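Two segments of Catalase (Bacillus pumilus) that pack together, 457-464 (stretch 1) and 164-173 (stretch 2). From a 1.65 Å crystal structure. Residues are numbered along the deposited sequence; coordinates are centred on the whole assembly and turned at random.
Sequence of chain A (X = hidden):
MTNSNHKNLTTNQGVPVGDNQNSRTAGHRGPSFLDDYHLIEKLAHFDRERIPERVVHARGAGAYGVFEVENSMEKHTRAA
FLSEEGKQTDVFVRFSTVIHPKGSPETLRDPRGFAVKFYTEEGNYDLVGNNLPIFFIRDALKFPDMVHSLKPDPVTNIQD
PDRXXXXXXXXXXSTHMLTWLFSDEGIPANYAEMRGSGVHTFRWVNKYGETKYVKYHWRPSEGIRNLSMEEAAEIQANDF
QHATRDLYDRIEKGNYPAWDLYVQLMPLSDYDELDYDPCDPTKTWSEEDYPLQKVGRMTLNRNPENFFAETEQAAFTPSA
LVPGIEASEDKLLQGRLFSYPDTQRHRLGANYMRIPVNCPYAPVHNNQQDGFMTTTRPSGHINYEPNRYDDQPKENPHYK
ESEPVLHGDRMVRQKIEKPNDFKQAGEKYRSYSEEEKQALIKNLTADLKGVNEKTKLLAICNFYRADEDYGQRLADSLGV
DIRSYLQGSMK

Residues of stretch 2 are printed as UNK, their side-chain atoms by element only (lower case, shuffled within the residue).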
ATOM      1  N   LEU A 457      13.168  42.959   6.082  1.00 20.20           N
ATOM      2  CA  LEU A 457      12.855  44.014   7.094  1.00 20.31           C
ATOM      3  C   LEU A 457      12.104  43.424   8.278  1.00 20.68           C
ATOM      4  O   LEU A 457      12.390  43.741   9.416  1.00 20.61           O
ATOM      5  CB  LEU A 457      12.051  45.166   6.470  1.00 21.12           C
ATOM      6  CG  LEU A 457      11.700  46.376   7.288  1.00 22.15           C
ATOM      7  CD1 LEU A 457      12.991  46.974   7.864  1.00 23.40           C
ATOM      8  CD2 LEU A 457      10.935  47.410   6.455  1.00 22.72           C
ATOM      9  N   LEU A 458      11.074  42.609   8.002  1.00 19.03           N
ATOM     10  CA  LEU A 458      10.261  42.077   9.110  1.00 18.11           C
ATOM     11  C   LEU A 458      11.130  41.173   9.978  1.00 17.25           C
ATOM     12  O   LEU A 458      11.046  41.208  11.166  1.00 16.43           O
ATOM     13  CB  LEU A 458       9.014  41.352   8.505  1.00 17.57           C
ATOM     14  CG  LEU A 458       8.056  40.784   9.576  1.00 19.00           C
ATOM     15  CD1 LEU A 458       7.505  41.859  10.553  1.00 19.61           C
ATOM     16  CD2 LEU A 458       6.881  40.054   8.903  1.00 19.00           C
ATOM     17  N   ALA A 459      12.047  40.407   9.373  1.00 17.33           N
ATOM     18  CA  ALA A 459      12.971  39.593  10.168  1.00 16.99           C
ATOM     19  C   ALA A 459      13.848  40.424  11.083  1.00 17.10           C
ATOM     20  O   ALA A 459      13.958  40.155  12.298  1.00 17.79           O
ATOM     21  CB  ALA A 459      13.857  38.751   9.251  1.00 16.76           C
ATOM     22  N   ILE A 460      14.411  41.481  10.514  1.00 18.10           N
ATOM     23  CA  ILE A 460      15.196  42.429  11.306  1.00 18.28           C
ATOM     24  C   ILE A 460      14.418  43.010  12.477  1.00 19.44           C
ATOM     25  O   ILE A 460      14.885  43.065  13.593  1.00 18.35           O
ATOM     26  CB  ILE A 460      15.731  43.576  10.397  1.00 18.10           C
ATOM     27  CG1 ILE A 460      16.797  43.034   9.486  1.00 17.27           C
ATOM     28  CG2 ILE A 460      16.280  44.715  11.233  1.00 17.72           C
ATOM     29  CD1 ILE A 460      17.058  43.946   8.328  1.00 17.18           C
ATOM     30  N   CYS A 461      13.189  43.438  12.199  1.00 20.00           N
ATOM     31  CA  CYS A 461      12.329  43.980  13.232  1.00 20.68           C
ATOM     32  C   CYS A 461      12.016  42.980  14.322  1.00 19.90           C
ATOM     33  O   CYS A 461      11.951  43.339  15.502  1.00 19.03           O
ATOM     34  CB  CYS A 461      11.059  44.543  12.602  1.00 21.96           C
ATOM     35  SG  CYS A 461      11.488  46.072  11.629  1.00 26.86           S
ATOM     36  N   ASN A 462      11.803  41.709  13.957  1.00 18.43           N
ATOM     37  CA  ASN A 462      11.561  40.728  15.012  1.00 18.08           C
ATOM     38  C   ASN A 462      12.771  40.566  15.925  1.00 17.81           C
ATOM     39  O   ASN A 462      12.620  40.442  17.127  1.00 17.93           O
ATOM     40  CB  ASN A 462      11.155  39.348  14.389  1.00 17.16           C
ATOM     41  CG  ASN A 462       9.759  39.343  13.773  1.00 18.06           C
ATOM     42  OD1 ASN A 462       8.910  40.103  14.139  1.00 20.10           O
ATOM     43  ND2 ASN A 462       9.513  38.391  12.896  1.00 16.46           N
ATOM     44  N   PHE A 463      13.960  40.502  15.343  1.00 17.45           N
ATOM     45  CA  PHE A 463      15.177  40.345  16.154  1.00 18.59           C
ATOM     46  C   PHE A 463      15.492  41.646  16.922  1.00 19.10           C
ATOM     47  O   PHE A 463      15.970  41.583  18.044  1.00 20.11           O
ATOM     48  CB  PHE A 463      16.353  39.896  15.268  1.00 18.28           C
ATOM     49  CG  PHE A 463      16.127  38.527  14.653  1.00 17.09           C
ATOM     50  CD1 PHE A 463      15.882  37.465  15.457  1.00 18.27           C
ATOM     51  CD2 PHE A 463      16.216  38.308  13.268  1.00 17.75           C
ATOM     52  CE1 PHE A 463      15.685  36.189  14.935  1.00 18.60           C
ATOM     53  CE2 PHE A 463      16.039  37.027  12.694  1.00 18.05           C
ATOM     54  CZ  PHE A 463      15.758  35.969  13.559  1.00 18.56           C
ATOM     55  N   TYR A 464      15.074  42.796  16.361  1.00 19.30           N
ATOM     56  CA  TYR A 464      15.217  44.085  17.071  1.00 19.76           C
ATOM     57  C   TYR A 464      14.352  44.064  18.380  1.00 19.21           C
ATOM     58  O   TYR A 464      14.786  44.514  19.443  1.00 19.40           O
ATOM     59  CB  TYR A 464      14.796  45.235  16.157  1.00 20.96           C
ATOM     60  CG  TYR A 464      15.220  46.595  16.696  1.00 24.03           C
ATOM     61  CD1 TYR A 464      14.456  47.238  17.647  1.00 24.95           C
ATOM     62  CD2 TYR A 464      16.404  47.140  16.290  1.00 25.47           C
ATOM     63  CE1 TYR A 464      14.855  48.452  18.174  1.00 28.91           C
ATOM     64  CE2 TYR A 464      16.814  48.359  16.773  1.00 27.15           C
ATOM     65  CZ  TYR A 464      16.064  48.985  17.721  1.00 28.40           C
ATOM     66  OH  TYR A 464      16.517  50.206  18.173  1.00 34.12           O
ATOM     67  N   UNK A 164      11.012  30.070   3.613  1.00 13.79           N
ATOM     68  CA  UNK A 164      10.862  29.815   5.051  1.00 14.36           C
ATOM     69  C   UNK A 164      10.979  31.079   5.848  1.00 13.56           C
ATOM     70  O   UNK A 164      10.315  31.214   6.915  1.00 14.41           O
ATOM     71  c   UNK A 164      13.300  28.862   5.420  1.00 14.53           C
ATOM     72  c   UNK A 164      13.988  28.131   4.445  1.00 15.28           C
ATOM     73  c   UNK A 164      15.423  29.701   6.167  1.00 16.29           C
ATOM     74  c   UNK A 164      11.820  28.745   5.578  1.00 14.12           C
ATOM     75  c   UNK A 164      14.040  29.631   6.263  1.00 16.35           C
ATOM     76  o   UNK A 164      17.478  28.961   5.140  1.00 20.76           O
ATOM     77  c   UNK A 164      15.347  28.128   4.380  1.00 16.21           C
ATOM     78  c   UNK A 164      16.072  28.938   5.220  1.00 17.06           C
ATOM     79  N   UNK A 165      11.760  32.059   5.347  1.00 14.16           N
ATOM     80  CA  UNK A 165      11.713  33.341   6.036  1.00 13.85           C
ATOM     81  C   UNK A 165      10.364  34.062   5.919  1.00 13.19           C
ATOM     82  O   UNK A 165       9.965  34.721   6.885  1.00 13.59           O
ATOM     83  c   UNK A 165      16.491  33.565   8.989  1.00 17.22           C
ATOM     84  c   UNK A 165      15.858  34.168  10.052  1.00 16.21           C
ATOM     85  n   UNK A 165      16.257  33.062   6.546  1.00 15.69           N
ATOM     86  c   UNK A 165      14.553  34.075   7.581  1.00 15.87           C
ATOM     87  c   UNK A 165      13.931  34.709   8.695  1.00 15.57           C
ATOM     88  c   UNK A 165      15.241  33.252   5.639  1.00 16.13           C
ATOM     89  c   UNK A 165      15.836  33.562   7.748  1.00 15.46           C
ATOM     90  c   UNK A 165      12.875  34.262   5.595  1.00 14.49           C
ATOM     91  c   UNK A 165      14.182  33.876   6.233  1.00 14.63           C
ATOM     92  c   UNK A 165      14.605  34.775   9.886  1.00 15.83           C
ATOM     93  N   UNK A 166       9.644  33.886   4.800  1.00 13.50           N
ATOM     94  CA  UNK A 166       8.306  34.434   4.667  1.00 13.72           C
ATOM     95  C   UNK A 166       7.458  33.877   5.811  1.00 14.96           C
ATOM     96  O   UNK A 166       6.827  34.612   6.575  1.00 16.48           O
ATOM     97  o   UNK A 166       6.042  35.853   3.638  1.00 16.62           O
ATOM     98  c   UNK A 166       7.671  34.074   3.359  1.00 14.02           C
ATOM     99  o   UNK A 166       5.561  34.215   2.251  1.00 16.36           O
ATOM    100  c   UNK A 166       6.298  34.740   3.121  1.00 15.06           C
ATOM    101  N   UNK A 167       7.436  32.574   5.922  1.00 15.16           N
ATOM    102  CA  UNK A 167       6.682  31.929   7.033  1.00 14.26           C
ATOM    103  C   UNK A 167       7.135  32.337   8.398  1.00 14.01           C
ATOM    104  O   UNK A 167       6.308  32.656   9.263  1.00 15.62           O
ATOM    105  c   UNK A 167       4.048  28.713   9.120  1.00 14.37           C
ATOM    106  c   UNK A 167       6.172  28.720  10.279  1.00 16.19           C
ATOM    107  c   UNK A 167       6.779  29.271   9.157  1.00 15.28           C
ATOM    108  c   UNK A 167       6.740  30.366   6.918  1.00 14.33           C
ATOM    109  c   UNK A 167       4.657  29.330   7.987  1.00 13.73           C
ATOM    110  c   UNK A 167       4.825  28.383  10.225  1.00 14.93           C
ATOM    111  c   UNK A 167       6.049  29.633   8.034  1.00 14.97           C
ATOM    112  N   UNK A 168       8.431  32.236   8.662  1.00 13.91           N
ATOM    113  CA  UNK A 168       8.943  32.509   9.988  1.00 14.56           C
ATOM    114  C   UNK A 168       8.698  33.937  10.448  1.00 15.10           C
ATOM    115  O   UNK A 168       8.280  34.164  11.610  1.00 14.35           O
ATOM    116  c   UNK A 168      10.747  30.721   9.974  1.00 15.80           C
ATOM    117  c   UNK A 168      10.416  32.171  10.102  1.00 15.08           C
ATOM    118  s   UNK A 168      10.072  29.598  11.201  1.00 17.39           S
ATOM    119  c   UNK A 168      10.579  28.066  10.369  1.00 17.50           C
ATOM    120  N   UNK A 169       8.906  34.896   9.571  1.00 16.06           N
ATOM    121  CA  UNK A 169       8.680  36.317   9.938  1.00 16.47           C
ATOM    122  C   UNK A 169       7.234  36.638  10.324  1.00 15.64           C
ATOM    123  O   UNK A 169       6.990  37.477  11.197  1.00 17.26           O
ATOM    124  c   UNK A 169       9.152  37.290   8.817  1.00 16.43           C
ATOM    125  o   UNK A 169       8.484  37.047   7.588  1.00 17.27           O
ATOM    126  c   UNK A 169      10.654  37.221   8.678  1.00 17.85           C
ATOM    127  N   UNK A 170       6.291  35.961   9.648  1.00 16.06           N
ATOM    128  CA  UNK A 170       4.887  36.030   9.875  1.00 15.30           C
ATOM    129  C   UNK A 170       4.387  35.144  11.056  1.00 16.32           C
ATOM    130  O   UNK A 170       3.186  35.179  11.406  1.00 15.17           O
ATOM    131  c   UNK A 170       3.788  38.090   7.849  1.00 18.01           C
ATOM    132  c   UNK A 170       3.716  36.234   6.185  1.00 16.93           C
ATOM    133  c   UNK A 170       4.364  36.729   7.460  1.00 16.90           C
ATOM    134  c   UNK A 170       4.120  35.723   8.618  1.00 15.91           C
ATOM    135  N   UNK A 171       5.339  34.477  11.686  1.00 15.99           N
ATOM    136  CA  UNK A 171       5.135  33.538  12.806  1.00 15.30           C
ATOM    137  C   UNK A 171       6.178  33.922  13.819  1.00 15.19           C
ATOM    138  O   UNK A 171       7.129  33.202  14.103  1.00 15.12           O
ATOM    139  c   UNK A 171       5.311  32.098  12.299  1.00 16.13           C
ATOM    140  c   UNK A 171       5.016  31.074  13.353  1.00 16.66           C
ATOM    141  o   UNK A 171       4.437  31.907  11.178  1.00 18.02           O
ATOM    142  N   UNK A 172       5.970  35.128  14.471  1.00 16.03           N
ATOM    143  CA  UNK A 172       7.019  35.703  15.327  1.00 16.40           C
ATOM    144  C   UNK A 172       7.324  34.889  16.595  1.00 15.29           C
ATOM    145  O   UNK A 172       8.378  35.059  17.191  1.00 15.40           O
ATOM    146  c   UNK A 172       6.457  37.092  15.693  1.00 16.21           C
ATOM    147  c   UNK A 172       4.835  36.023  14.306  1.00 16.19           C
ATOM    148  c   UNK A 172       4.954  36.921  15.521  1.00 16.15           C
ATOM    149  N   UNK A 173       6.475  33.928  16.968  1.00 15.53           N
ATOM    150  CA  UNK A 173       6.884  32.997  18.007  1.00 16.41           C
ATOM    151  C   UNK A 173       8.146  32.158  17.667  1.00 17.10           C
ATOM    152  O   UNK A 173       8.719  31.522  18.571  1.00 17.66           O
ATOM    153  c   UNK A 173       5.200  31.162  17.294  1.00 18.30           C
ATOM    154  o   UNK A 173       3.020  31.008  16.396  1.00 20.87           O
ATOM    155  c   UNK A 173       5.703  32.094  18.394  1.00 17.54           C
ATOM    156  o   UNK A 173       4.029  32.969  16.195  1.00 20.07           O
ATOM    157  c   UNK A 173       3.994  31.748  16.599  1.00 21.64           C
TER

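Position 164 carries one carbon leading to a six-carbon ring that bears a single oxygen, and its side chain lies out of reach of stretch 1. A hydroxylated six-membered ring is Tyr-164, a helix residue outside this contact.

Position 165 has one carbon followed by fused five- and six-membered rings holding eight carbons and one nitrogen. Its CA-to-CB bond points sideways, yet the ring system reaches the helix of stretch 1 beside Ala-459 and Phe-463. Only an indole fits, so this is Trp-165. Its CE3 lies 4.1 Å from CB of Ala-459, and its CZ3 lies 3.9 Å from CE2 of Phe-463, near the plane of the phenylalanine ring at its edge. The indole NE1 is satisfied elsewhere in the structure.

Position 166 shows two carbons, the second with two oxygens: a short carboxylate, Asp-166. Its CA-to-CB bond points away; the end comes nearer but makes no contact.

Position 167 has one carbon and an unsubstituted six-carbon ring, out of reach of stretch 1. It is Phe-167.

Position 168 is an unbranched run of two carbons, a sulfur and a carbon, the thioether of Met-168. Its end leads away from the partner helix.

Position 169 has just three side-chain atoms, one carbon carrying an oxygen and a carbon. Its CA-to-CB bond points toward stretch 1, and the atoms meet Leu-458 and Ala-459. The branched carbon with its hydroxyl makes it Thr-169, with chi1 in p. CG2 sits 3.5 Å from the backbone N of Ala-459 and 3.6 Å from that residue's CB. OG1 lies 2.8 Å from O of Trp-165 and 3.1 Å from O of Asp-166, and also packs 3.6 Å from CD2 of Leu-458.

Position 170 has four carbons forked at the second. Its CA-to-CB bond points away, but the end returns, and one tip of the fork rests by Leu-458. This is Leu-170, with CD2 3.8 Å from CD2 of Leu-458.

Position 171 again has one carbon bearing an oxygen and a carbon, but its CA-to-CB bond points away: Thr-171. Its OG1 donates to O of Phe-167 at 2.8 Å.

Position 172 has three carbons closing a ring onto the backbone nitrogen, and the ring comes near the amide of Asn-462. It is Pro-172; its CB lies 4.2 Å from OD1 of Asn-462.

Position 173 has three carbons, the third with two oxygens, out of reach of stretch 1. This is Glu-173.

The contact buries 307 Å². The helix axes approach to 9.6 Å at 42°, and residues just after the second helix add to it. At the closest CA pair, Ala-459 and Thr-169, the CA atoms are 5.4 Å apart, and both residues are small. Around that point Leu-458 lays CD2 3.5 Å from O of Thr-169, while Trp-165 packs against Ala-459 and Phe-463. Thr-169 is the last helical residue of stretch 2, and no backbone N within the stretch donates to its O, leaving the carbonyl open to Asn-462 ND2, which donates to O of Thr-169 at 3.2 Å with an N-H...O angle of 157°. The rule to read is small-to-small contact, apolar neighbours, and one side-chain amide answering a backbone carbonyl.

Stretch 2 (164-173) YWDFMTLTPE
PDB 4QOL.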